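Local structure of amorpha-4,11-diene synthase (Artemisia annua, 4GAX) at residues E69-P74 with I100-Q105; K76-L81 with S116-S121; I309-L314 with D359-M364; S260-W265 with F304-I309. The protein is a sesquiterpene synthase, a lyase that probably cyclises farnesyl diphosphate, named for amorpha-4,11-diene formation and present here as an engineered alpha-bisabolol synthase mutant. All coordinates share one frame; numbering follows the deposited sequence.

Contact 1: E69-P74 with I100-Q105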
loop_
_atom_site.group_PDB
_atom_site.type_symbol
_atom_site.label_atom_id
_atom_site.label_comp_id
_atom_site.label_asym_id
_atom_site.label_seq_id
_atom_site.Cartn_x
_atom_site.Cartn_y
_atom_site.Cartn_z
ATOM N N GLU A 69 15.269 -9.458 26.331
ATOM C CA GLU A 69 14.921 -10.331 27.449
ATOM C C GLU A 69 14.000 -11.472 27.020
ATOM O O GLU A 69 14.162 -12.618 27.459
ATOM C CB GLU A 69 14.271 -9.522 28.577
ATOM C CG GLU A 69 15.241 -8.611 29.310
ATOM C CD GLU A 69 14.544 -7.681 30.289
ATOM O OE1 GLU A 69 13.292 -7.614 30.270
ATOM O OE2 GLU A 69 15.251 -7.016 31.077
ATOM N N ALA A 70 13.037 -11.147 26.167
ATOM C CA ALA A 70 12.087 -12.136 25.660
ATOM C C ALA A 70 12.749 -13.112 24.674
ATOM O O ALA A 70 12.482 -14.317 24.692
ATOM C CB ALA A 70 10.911 -11.430 24.999
ATOM N N LEU A 71 13.612 -12.585 23.813
ATOM C CA LEU A 71 14.331 -13.411 22.864
ATOM C C LEU A 71 15.279 -14.386 23.563
ATOM O O LEU A 71 15.397 -15.548 23.156
ATOM C CB LEU A 71 15.119 -12.535 21.890
ATOM C CG LEU A 71 15.839 -13.293 20.771
ATOM C CD1 LEU A 71 14.858 -14.186 20.022
ATOM C CD2 LEU A 71 16.498 -12.318 19.807
ATOM N N ASP A 72 15.948 -13.925 24.615
ATOM C CA ASP A 72 16.929 -14.774 25.303
ATOM C C ASP A 72 16.329 -15.978 26.039
ATOM O O ASP A 72 17.057 -16.887 26.440
ATOM C CB ASP A 72 17.780 -13.956 26.282
ATOM C CG ASP A 72 18.759 -13.019 25.581
ATOM O OD1 ASP A 72 18.990 -13.171 24.358
ATOM O OD2 ASP A 72 19.307 -12.125 26.268
ATOM N N ILE A 73 15.017 -15.997 26.247
ATOM C CA ILE A 73 14.436 -17.151 26.953
ATOM C C ILE A 73 13.264 -17.784 26.210
ATOM O O ILE A 73 12.211 -17.154 26.030
ATOM C CB ILE A 73 14.113 -16.888 28.451
ATOM C CG1 ILE A 73 12.937 -17.759 28.906
ATOM C CG2 ILE A 73 13.852 -15.429 28.706
ATOM C CD1 ILE A 73 12.348 -17.352 30.227
ATOM N N PRO A 74 13.470 -19.034 25.755
ATOM C CA PRO A 74 12.530 -19.748 24.884
ATOM C C PRO A 74 11.126 -19.759 25.459
ATOM O O PRO A 74 10.167 -19.567 24.707
ATOM C CB PRO A 74 13.117 -21.164 24.828
ATOM C CG PRO A 74 14.595 -20.940 24.972
ATOM C CD PRO A 74 14.718 -19.797 25.963
ATOM N N ILE A 100 13.847 -6.556 15.252
ATOM C CA ILE A 100 12.706 -7.361 14.821
ATOM C C ILE A 100 13.094 -8.383 13.750
ATOM O O ILE A 100 12.719 -9.551 13.839
ATOM C CB ILE A 100 11.566 -6.467 14.311
ATOM C CG1 ILE A 100 10.965 -5.676 15.476
ATOM C CG2 ILE A 100 10.483 -7.288 13.643
ATOM C CD1 ILE A 100 9.894 -4.699 15.018
ATOM N N ASP A 101 13.823 -7.952 12.725
ATOM C CA ASP A 101 14.293 -8.907 11.716
ATOM C C ASP A 101 15.104 -10.010 12.365
ATOM O O ASP A 101 14.899 -11.187 12.081
ATOM C CB ASP A 101 15.112 -8.207 10.625
ATOM C CG ASP A 101 14.262 -7.238 9.807
ATOM O OD1 ASP A 101 13.009 -7.312 9.907
ATOM O OD2 ASP A 101 14.838 -6.399 9.088
ATOM N N HIS A 102 16.003 -9.640 13.271
ATOM C CA HIS A 102 16.822 -10.649 13.940
ATOM C C HIS A 102 15.989 -11.604 14.814
ATOM O O HIS A 102 16.230 -12.813 14.839
ATOM C CB HIS A 102 17.921 -9.990 14.761
ATOM C CG HIS A 102 18.727 -10.955 15.572
ATOM N ND1 HIS A 102 18.482 -11.181 16.911
ATOM C CD2 HIS A 102 19.770 -11.743 15.238
ATOM C CE1 HIS A 102 19.344 -12.075 17.365
ATOM N NE2 HIS A 102 20.134 -12.436 16.371
ATOM N N ALA A 103 15.010 -11.055 15.522
ATOM C CA ALA A 103 14.120 -11.836 16.383
ATOM C C ALA A 103 13.320 -12.853 15.575
ATOM O O ALA A 103 13.300 -14.033 15.907
ATOM C CB ALA A 103 13.163 -10.901 17.134
ATOM N N LEU A 104 12.664 -12.387 14.514
ATOM C CA LEU A 104 11.864 -13.273 13.668
ATOM C C LEU A 104 12.723 -14.306 12.950
ATOM O O LEU A 104 12.294 -15.453 12.758
ATOM C CB LEU A 104 11.030 -12.467 12.672
ATOM C CG LEU A 104 9.991 -11.556 13.336
ATOM C CD1 LEU A 104 9.176 -10.823 12.270
ATOM C CD2 LEU A 104 9.056 -12.338 14.262
ATOM N N GLN A 105 13.942 -13.912 12.578
ATOM C CA GLN A 105 14.887 -14.849 11.976
ATOM C C GLN A 105 15.187 -15.968 12.955
ATOM O O GLN A 105 15.216 -17.158 12.596
ATOM C CB GLN A 105 16.195 -14.139 11.625
ATOM C CG GLN A 105 17.220 -15.028 10.945
ATOM C CD GLN A 105 18.588 -14.368 10.874
ATOM O OE1 GLN A 105 19.001 -13.687 11.816
ATOM N NE2 GLN A 105 19.296 -14.555 9.747
#
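The imidazole of His102 meets Leu71 at its edge. Leu71 CD2 lies near the ring plane, 3.7 Å from His102 ND1, and CE1 of the same ring is almost as close to that methyl. Neither face of the ring is used by Leu71. The two side chains cross at about a right angle. His102 has CG anti to the backbone N (chi1 175°), which carries the ring along the side of its helix toward the leucine. Ala103 offers its backbone to the same methyl: Leu71 CD2 is 4.2 Å from Ala103 CA. No hydrogen bond spans the pair of segments. The touch is therefore van der Waals, and it is small, with 116 Å² buried on both sides together. Leu71 carries the whole of it from its own segment. Leu71 stands near the end of helix 52-71, just before the chain turns through Asp72 and Ile73. Helix 77-89 adds Leu80 to the cover of Leu71, and His106 touches it one turn further along helix 97-111. Leu71 thus packs where the end of helix 52-71 meets helices 77-89 and 97-111.

Contact 2: K76-L81 with S116-S121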
loop_
_atom_site.group_PDB
_atom_site.type_symbol
_atom_site.label_atom_id
_atom_site.label_comp_id
_atom_site.label_asym_id
_atom_site.label_seq_id
_atom_site.Cartn_x
_atom_site.Cartn_y
_atom_site.Cartn_z
ATOM N N LYS A 76 9.746 -17.484 26.870
ATOM C CA LYS A 76 9.133 -16.179 26.599
ATOM C C LYS A 76 8.972 -15.875 25.108
ATOM O O LYS A 76 8.633 -14.748 24.728
ATOM C CB LYS A 76 9.920 -15.058 27.302
ATOM C CG LYS A 76 9.701 -15.033 28.833
ATOM C CD LYS A 76 9.860 -13.610 29.398
ATOM C CE LYS A 76 11.291 -13.320 29.870
ATOM N NZ LYS A 76 11.404 -12.104 30.740
ATOM N N HIS A 77 9.191 -16.868 24.251
ATOM C CA HIS A 77 9.103 -16.583 22.819
ATOM C C HIS A 77 7.704 -16.198 22.343
ATOM O O HIS A 77 7.569 -15.365 21.452
ATOM C CB HIS A 77 9.691 -17.709 21.982
ATOM C CG HIS A 77 11.185 -17.760 22.028
ATOM N ND1 HIS A 77 11.913 -18.781 21.452
ATOM C CD2 HIS A 77 12.091 -16.917 22.581
ATOM C CE1 HIS A 77 13.207 -18.554 21.638
ATOM N NE2 HIS A 77 13.338 -17.437 22.320
ATOM N N ALA A 78 6.669 -16.788 22.933
ATOM C CA ALA A 78 5.311 -16.390 22.592
ATOM C C ALA A 78 5.102 -14.922 22.973
ATOM O O ALA A 78 4.478 -14.149 22.237
ATOM C CB ALA A 78 4.291 -17.294 23.304
ATOM N N ASN A 79 5.626 -14.533 24.131
ATOM C CA ASN A 79 5.520 -13.141 24.556
ATOM C C ASN A 79 6.325 -12.224 23.645
ATOM O O ASN A 79 5.974 -11.059 23.458
ATOM C CB ASN A 79 5.969 -12.969 26.014
ATOM C CG ASN A 79 4.983 -13.577 27.010
ATOM O OD1 ASN A 79 3.999 -14.212 26.626
ATOM N ND2 ASN A 79 5.249 -13.385 28.297
ATOM N N LEU A 80 7.416 -12.744 23.091
ATOM C CA LEU A 80 8.220 -11.959 22.158
ATOM C C LEU A 80 7.425 -11.658 20.890
ATOM O O LEU A 80 7.441 -10.521 20.368
ATOM C CB LEU A 80 9.525 -12.695 21.825
ATOM C CG LEU A 80 10.411 -12.142 20.688
ATOM C CD1 LEU A 80 10.898 -10.728 20.938
ATOM C CD2 LEU A 80 11.607 -13.040 20.489
ATOM N N LEU A 81 6.713 -12.666 20.393
ATOM C CA LEU A 81 5.899 -12.468 19.195
ATOM C C LEU A 81 4.840 -11.422 19.461
ATOM O O LEU A 81 4.558 -10.596 18.600
ATOM C CB LEU A 81 5.233 -13.773 18.748
ATOM C CG LEU A 81 6.184 -14.833 18.184
ATOM C CD1 LEU A 81 5.377 -16.065 17.799
ATOM C CD2 LEU A 81 6.915 -14.275 16.965
ATOM N N SER A 116 4.439 -24.774 18.085
ATOM C CA SER A 116 3.267 -25.343 18.734
ATOM C C SER A 116 3.118 -24.757 20.125
ATOM O O SER A 116 3.233 -25.472 21.117
ATOM C CB SER A 116 3.389 -26.867 18.836
ATOM O OG SER A 116 4.451 -27.232 19.708
ATOM N N GLY A 117 2.875 -23.459 20.209
ATOM C CA GLY A 117 2.717 -22.837 21.507
ATOM C C GLY A 117 1.426 -22.053 21.602
ATOM O O GLY A 117 0.532 -22.190 20.753
ATOM N N ALA A 118 1.327 -21.235 22.648
ATOM C CA ALA A 118 0.399 -20.118 22.636
ATOM C C ALA A 118 0.769 -19.303 21.402
ATOM O O ALA A 118 1.901 -19.421 20.877
ATOM C CB ALA A 118 0.548 -19.273 23.886
ATOM N N ARG A 119 -0.177 -18.486 20.950
ATOM C CA ARG A 119 0.048 -17.534 19.864
ATOM C C ARG A 119 0.432 -18.233 18.566
ATOM O O ARG A 119 1.233 -17.710 17.786
ATOM C CB ARG A 119 1.127 -16.506 20.259
ATOM C CG ARG A 119 1.085 -16.105 21.733
ATOM C CD ARG A 119 1.028 -14.622 21.940
ATOM N NE ARG A 119 -0.320 -14.113 21.776
ATOM C CZ ARG A 119 -0.963 -13.380 22.678
ATOM N NH1 ARG A 119 -0.387 -13.061 23.830
ATOM N NH2 ARG A 119 -2.192 -12.965 22.416
ATOM N N SER A 120 -0.142 -19.407 18.322
ATOM C CA SER A 120 0.144 -20.095 17.072
ATOM C C SER A 120 -0.396 -19.310 15.869
ATOM O O SER A 120 0.289 -19.189 14.850
ATOM C CB SER A 120 -0.324 -21.573 17.101
ATOM O OG SER A 120 -1.672 -21.691 17.500
ATOM N N SER A 121 -1.602 -18.746 15.986
ATOM C CA SER A 121 -2.151 -17.929 14.900
ATOM C C SER A 121 -1.299 -16.675 14.647
ATOM O O SER A 121 -1.112 -16.233 13.497
ATOM C CB SER A 121 -3.588 -17.518 15.228
ATOM O OG SER A 121 -4.431 -18.659 15.271
HETATM O O HOH W 1 1.924 -14.823 24.913
#
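Ala118 is the first residue of 116-121 to touch the other segment. Its CB faces the methyl of Ala78, with the two CB atoms 4.3 Å apart. Ala118 O is near the same methyl, and it also accepts a hydrogen bond from the indole of Trp115. Arg119 comes next and carries most of the contact. Its backbone is left-handed (phi 61°, psi 35°), and it takes the N-cap position of helix 120-129. The aliphatic part of its side chain lies against Ala78. Arg119 CG is 3.8 Å from Ala78 CB, and Arg119 CD is 3.5 Å from Ala78 O. The chain bends at chi2 (-127°) and again at chi3, which lays CG and CD against Ala78 and turns the guanidinium toward Glu158 and Glu162. The guanidinium group reaches Asn79 through water. The water donates to Asn79 OD1 at 2.8 Å and accepts from Arg119 NH1 at 3.1 Å. The stronger partners of this group lie on helix 157-167, where Glu158 and Glu162 both form salt bridges with NH2. Arg119 O is the nearest point to Leu81, whose CD1 stays 4.5 Å away. Leu81 packs further on against Leu122, Trp123 and Leu126 of the helix that Arg119 opens. A loop entering a helix thus rests on the first turn of an earlier helix. This loop-to-helix packing lies in the N-terminal terpene synthase domain, which is all-helical here as in plant relatives.

Contact 3: I309-L314 with D359-M364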
loop_
_atom_site.group_PDB
_atom_site.type_symbol
_atom_site.label_atom_id
_atom_site.label_comp_id
_atom_site.label_asym_id
_atom_site.label_seq_id
_atom_site.Cartn_x
_atom_site.Cartn_y
_atom_site.Cartn_z
ATOM N N ILE A 309 3.696 10.424 -9.695
ATOM C CA ILE A 309 2.242 10.216 -9.725
ATOM C C ILE A 309 1.497 11.462 -10.238
ATOM O O ILE A 309 0.520 11.355 -11.005
ATOM C CB ILE A 309 1.709 9.738 -8.348
ATOM C CG1 ILE A 309 2.295 8.363 -8.036
ATOM C CG2 ILE A 309 0.178 9.686 -8.335
ATOM C CD1 ILE A 309 2.088 7.889 -6.585
ATOM N N ALA A 310 1.966 12.649 -9.851
ATOM C CA ALA A 310 1.379 13.878 -10.383
ATOM C C ALA A 310 1.594 13.956 -11.891
ATOM O O ALA A 310 0.715 14.409 -12.625
ATOM C CB ALA A 310 1.967 15.102 -9.695
ATOM N N LEU A 311 2.752 13.492 -12.362
ATOM C CA LEU A 311 3.053 13.532 -13.807
ATOM C C LEU A 311 2.214 12.533 -14.603
ATOM O O LEU A 311 1.777 12.819 -15.725
ATOM C CB LEU A 311 4.532 13.261 -14.051
ATOM C CG LEU A 311 5.505 14.396 -13.734
ATOM C CD1 LEU A 311 6.925 13.835 -13.867
ATOM C CD2 LEU A 311 5.278 15.551 -14.720
ATOM N N VAL A 312 2.003 11.361 -14.008
ATOM C CA VAL A 312 1.162 10.316 -14.577
ATOM C C VAL A 312 -0.276 10.805 -14.707
ATOM O O VAL A 312 -0.935 10.596 -15.724
ATOM C CB VAL A 312 1.181 9.061 -13.668
ATOM C CG1 VAL A 312 0.051 8.114 -14.033
ATOM C CG2 VAL A 312 2.522 8.376 -13.761
ATOM N N THR A 313 -0.754 11.449 -13.653
ATOM C CA THR A 313 -2.092 12.012 -13.638
ATOM C C THR A 313 -2.265 13.007 -14.786
ATOM O O THR A 313 -3.268 12.959 -15.506
ATOM C CB THR A 313 -2.376 12.687 -12.279
ATOM O OG1 THR A 313 -2.226 11.720 -11.225
ATOM C CG2 THR A 313 -3.777 13.256 -12.242
ATOM N N LEU A 314 -1.283 13.890 -14.974
ATOM C CA LEU A 314 -1.333 14.862 -16.066
ATOM C C LEU A 314 -1.356 14.159 -17.400
ATOM O O LEU A 314 -2.227 14.433 -18.240
ATOM C CB LEU A 314 -0.115 15.790 -16.032
ATOM C CG LEU A 314 -0.132 16.876 -14.961
ATOM C CD1 LEU A 314 1.283 17.325 -14.622
ATOM C CD2 LEU A 314 -0.937 18.040 -15.462
ATOM N N ASP A 359 12.297 18.247 -16.450
ATOM C CA ASP A 359 12.972 18.828 -15.281
ATOM C C ASP A 359 12.946 17.865 -14.109
ATOM O O ASP A 359 13.899 17.775 -13.332
ATOM C CB ASP A 359 12.284 20.123 -14.829
ATOM C CG ASP A 359 12.644 21.328 -15.698
ATOM O OD1 ASP A 359 13.486 21.202 -16.615
ATOM O OD2 ASP A 359 12.082 22.417 -15.447
ATOM N N THR A 360 11.827 17.170 -13.947
ATOM C CA THR A 360 11.677 16.272 -12.811
ATOM C C THR A 360 12.588 15.052 -12.962
ATOM O O THR A 360 13.323 14.674 -12.031
ATOM C CB THR A 360 10.200 15.827 -12.660
ATOM O OG1 THR A 360 9.365 16.980 -12.440
ATOM C CG2 THR A 360 10.048 14.871 -11.507
ATOM N N TYR A 361 12.563 14.430 -14.137
ATOM C CA TYR A 361 13.429 13.274 -14.355
ATOM C C TYR A 361 14.903 13.640 -14.461
ATOM O O TYR A 361 15.759 12.878 -14.015
ATOM C CB TYR A 361 12.972 12.456 -15.574
ATOM C CG TYR A 361 11.893 11.496 -15.195
ATOM C CD1 TYR A 361 12.208 10.289 -14.574
ATOM C CD2 TYR A 361 10.556 11.808 -15.395
ATOM C CE1 TYR A 361 11.222 9.408 -14.192
ATOM C CE2 TYR A 361 9.552 10.919 -15.014
ATOM C CZ TYR A 361 9.889 9.730 -14.418
ATOM O OH TYR A 361 8.900 8.841 -14.037
ATOM N N THR A 362 15.201 14.800 -15.038
ATOM C CA THR A 362 16.592 15.218 -15.161
ATOM C C THR A 362 17.225 15.466 -13.787
ATOM O O THR A 362 18.389 15.142 -13.567
ATOM C CB THR A 362 16.730 16.457 -16.040
ATOM O OG1 THR A 362 16.335 16.114 -17.376
ATOM C CG2 THR A 362 18.171 16.959 -16.053
ATOM N N GLU A 363 16.458 16.028 -12.860
ATOM C CA GLU A 363 16.966 16.209 -11.509
ATOM C C GLU A 363 17.317 14.853 -10.875
ATOM O O GLU A 363 18.347 14.718 -10.195
ATOM C CB GLU A 363 15.969 16.982 -10.647
ATOM C CG GLU A 363 16.145 16.711 -9.167
ATOM C CD GLU A 363 15.519 17.766 -8.284
ATOM O OE1 GLU A 363 15.606 17.612 -7.045
ATOM O OE2 GLU A 363 14.946 18.744 -8.817
ATOM N N MET A 364 16.486 13.841 -11.112
ATOM C CA MET A 364 16.736 12.515 -10.539
ATOM C C MET A 364 17.901 11.811 -11.249
ATOM O O MET A 364 18.705 11.110 -10.619
ATOM C CB MET A 364 15.465 11.661 -10.593
ATOM C CG MET A 364 15.655 10.224 -10.102
ATOM S SD MET A 364 16.252 10.072 -8.394
ATOM C CE MET A 364 14.858 10.692 -7.476
#
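Leu311 meets helix 351-370 with one methyl, CD1. Leu311 and Thr360 approach tip to tip. Leu311 CD1 is 4.0 Å from Thr360 CB, and Thr360 CG2 is just as near. The same methyl lies 4.1 Å from Tyr361 CE2, at an oblique angle to the phenol ring. It therefore touches two consecutive residues of the facing helix. Thr360 has its methyl anti to the backbone N, with OG1 beside that N (chi1 -61°). This rotation lets OG1 hydrogen-bond to Leu356 O in its own helix. Further out, Thr360 also touches Trp265 of helix 238-269, and Phe304 and Lys307 of helix 299-322. Tyr361 is held from further out as well. Its ring meets Trp338 edge-to-face and Phe357 at about 45°, and Phe377 and Val384 of helix 374-399 also touch it. Within helix 299-322, Thr313 OG1 donates to Ile309 O at 2.8 Å. Helix 299-322 runs on from here into the aspartate-rich DDxxD motif, which binds metal in this family. No hydrogen bond crosses between the segments. The buried hydroxyl of Thr360 is satisfied within its helix, so the threonine can present carbon to the leucine. The contact rests on dispersion and the exclusion of water.

Contact 4: S260-W265 with F304-I309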
loop_
_atom_site.group_PDB
_atom_site.type_symbol
_atom_site.label_atom_id
_atom_site.label_comp_id
_atom_site.label_asym_id
_atom_site.label_seq_id
_atom_site.Cartn_x
_atom_site.Cartn_y
_atom_site.Cartn_z
ATOM N N SER A 260 4.443 19.827 2.370
ATOM C CA SER A 260 4.721 21.251 2.179
ATOM C C SER A 260 5.658 21.501 0.982
ATOM O O SER A 260 5.431 22.413 0.167
ATOM C CB SER A 260 5.331 21.844 3.451
ATOM O OG SER A 260 5.772 23.173 3.226
ATOM N N GLN A 261 6.724 20.712 0.896
ATOM C CA GLN A 261 7.660 20.816 -0.216
ATOM C C GLN A 261 6.965 20.455 -1.530
ATOM O O GLN A 261 7.133 21.127 -2.536
ATOM C CB GLN A 261 8.870 19.906 0.026
ATOM C CG GLN A 261 9.678 20.303 1.251
ATOM C CD GLN A 261 10.681 19.243 1.677
ATOM O OE1 GLN A 261 10.901 19.022 2.869
ATOM N NE2 GLN A 261 11.302 18.590 0.703
ATOM N N LEU A 262 6.156 19.406 -1.512
ATOM C CA LEU A 262 5.409 19.018 -2.701
ATOM C C LEU A 262 4.378 20.048 -3.105
ATOM O O LEU A 262 4.141 20.259 -4.304
ATOM C CB LEU A 262 4.747 17.658 -2.492
ATOM C CG LEU A 262 5.743 16.522 -2.653
ATOM C CD1 LEU A 262 5.189 15.261 -1.985
ATOM C CD2 LEU A 262 6.023 16.273 -4.148
ATOM N N SER A 263 3.768 20.689 -2.107
ATOM C CA SER A 263 2.752 21.702 -2.354
ATOM C C SER A 263 3.368 22.902 -3.041
ATOM O O SER A 263 2.749 23.480 -3.938
ATOM C CB SER A 263 2.042 22.115 -1.057
ATOM O OG SER A 263 1.374 20.999 -0.492
ATOM N N LYS A 264 4.582 23.274 -2.632
ATOM C CA LYS A 264 5.262 24.431 -3.240
ATOM C C LYS A 264 5.645 24.145 -4.686
ATOM O O LYS A 264 5.418 24.967 -5.573
ATOM C CB LYS A 264 6.509 24.831 -2.444
ATOM C CG LYS A 264 6.221 25.809 -1.328
ATOM C CD LYS A 264 7.251 25.713 -0.215
ATOM C CE LYS A 264 6.660 26.181 1.103
ATOM N NZ LYS A 264 7.660 26.154 2.205
ATOM N N TRP A 265 6.249 22.979 -4.894
ATOM C CA TRP A 265 6.577 22.474 -6.226
ATOM C C TRP A 265 5.362 22.491 -7.150
ATOM O O TRP A 265 5.435 22.986 -8.283
ATOM C CB TRP A 265 7.092 21.046 -6.090
ATOM C CG TRP A 265 7.399 20.315 -7.379
ATOM C CD1 TRP A 265 8.554 20.398 -8.123
ATOM C CD2 TRP A 265 6.573 19.332 -8.031
ATOM N NE1 TRP A 265 8.480 19.550 -9.209
ATOM C CE2 TRP A 265 7.279 18.884 -9.174
ATOM C CE3 TRP A 265 5.300 18.801 -7.764
ATOM C CZ2 TRP A 265 6.757 17.917 -10.041
ATOM C CZ3 TRP A 265 4.782 17.847 -8.624
ATOM C CH2 TRP A 265 5.509 17.410 -9.749
ATOM N N PHE A 304 9.727 11.919 -4.505
ATOM C CA PHE A 304 9.903 11.669 -5.938
ATOM C C PHE A 304 8.695 10.909 -6.503
ATOM O O PHE A 304 8.211 11.215 -7.591
ATOM C CB PHE A 304 11.184 10.865 -6.202
ATOM C CG PHE A 304 11.448 10.646 -7.655
ATOM C CD1 PHE A 304 11.640 11.730 -8.498
ATOM C CD2 PHE A 304 11.439 9.366 -8.196
ATOM C CE1 PHE A 304 11.856 11.551 -9.873
ATOM C CE2 PHE A 304 11.652 9.170 -9.569
ATOM C CZ PHE A 304 11.871 10.271 -10.408
ATOM N N LEU A 305 8.224 9.913 -5.762
ATOM C CA LEU A 305 7.109 9.096 -6.207
ATOM C C LEU A 305 5.863 9.953 -6.344
ATOM O O LEU A 305 5.109 9.824 -7.312
ATOM C CB LEU A 305 6.878 7.933 -5.238
ATOM C CG LEU A 305 5.660 7.017 -5.468
ATOM C CD1 LEU A 305 5.714 6.329 -6.826
ATOM C CD2 LEU A 305 5.608 5.942 -4.337
ATOM N N ALA A 306 5.663 10.860 -5.397
ATOM C CA ALA A 306 4.519 11.756 -5.467
ATOM C C ALA A 306 4.582 12.605 -6.738
ATOM O O ALA A 306 3.565 12.788 -7.413
ATOM C CB ALA A 306 4.471 12.654 -4.224
ATOM N N LYS A 307 5.765 13.125 -7.064
ATOM C CA LYS A 307 5.931 13.897 -8.300
ATOM C C LYS A 307 5.612 13.064 -9.533
ATOM O O LYS A 307 4.932 13.532 -10.446
ATOM C CB LYS A 307 7.350 14.454 -8.399
ATOM C CG LYS A 307 7.659 15.469 -7.289
ATOM C CD LYS A 307 9.128 15.918 -7.344
ATOM C CE LYS A 307 9.414 17.015 -6.302
ATOM N NZ LYS A 307 10.850 17.468 -6.375
ATOM N N VAL A 308 6.104 11.830 -9.566
ATOM C CA VAL A 308 5.850 10.962 -10.707
ATOM C C VAL A 308 4.358 10.657 -10.825
ATOM O O VAL A 308 3.804 10.662 -11.927
ATOM C CB VAL A 308 6.679 9.655 -10.628
ATOM C CG1 VAL A 308 6.268 8.687 -11.709
ATOM C CG2 VAL A 308 8.172 9.975 -10.759
ATOM N N ILE A 309 3.696 10.424 -9.695
ATOM C CA ILE A 309 2.242 10.216 -9.725
ATOM C C ILE A 309 1.497 11.462 -10.238
ATOM O O ILE A 309 0.520 11.355 -11.005
ATOM C CB ILE A 309 1.709 9.738 -8.348
ATOM C CG1 ILE A 309 2.295 8.363 -8.036
ATOM C CG2 ILE A 309 0.178 9.686 -8.335
ATOM C CD1 ILE A 309 2.088 7.889 -6.585
#
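Apolar packing joins Leu262 to two consecutive residues of helix 299-322. Leu262 CD1 is 3.5 Å from Ala306 CB, a close approach for two methyls. Its other methyl, CD2, sits 3.6 Å from Lys307 CG. The leucine thus covers the alanine and the base of the lysine chain. Tyr286 of helix 282-292 touches Leu262 as well.

The aromatic interactions all involve Trp265 and Lys307. The lysine lays its aliphatic chain over one face of the indole. Lys307 CG makes a CH-pi contact, 3.7 Å from the centroid of the six-membered ring and 7° off its normal. Beyond CG the chain is fully extended and runs across to the five-membered ring. There Lys307 NZ is 4.4 Å from the centroid and 23° off the normal, a cation-pi contact. The first torsion of Trp265 turns the indole away from its own backbone N and out toward helix 299-322. Segments 260-265 and 304-309 run in broadly the same direction; their axes come within 10.8 Å and cross at -35°. Such packing belongs to the all-helical class I terpene synthase fold, to which helix 299-322 contributes its metal-binding motif. A leucine in place of Trp265 would probably leave the Lys307 ammonium without its cation-pi partner and its methylenes without a flat surface to lie on.

At the edge of the indole, in its plane, stands Leu262 O of the same helix. Helix 351-370 reaches the tryptophan through Leu356 and Thr360.

In the fold
From the N terminus, contact 1 opens at 69-74 and contact 2 at 76-81. Contact 1 closes at 100-105, and contact 2 only at 116-121, so the two cross. They also touch: Leu71 O is 2.9 Å from His77 NE2, a probable hydrogen bond. Together they tie helices 52-71, 77-89 and 97-111 to the start of helix 120-129. Contact 4 follows in series, closing 260-265 onto 304-309. Contact 3 opens at the shared Ile309 and closes at 359-364. Helix 299-322 serves both, linking helices 238-269 and 351-370. The centres of contacts 3 and 4 are about 9 Å apart. Those of contacts 1 and 3, about 43 Å apart, lie on opposite sides of the chain's centre.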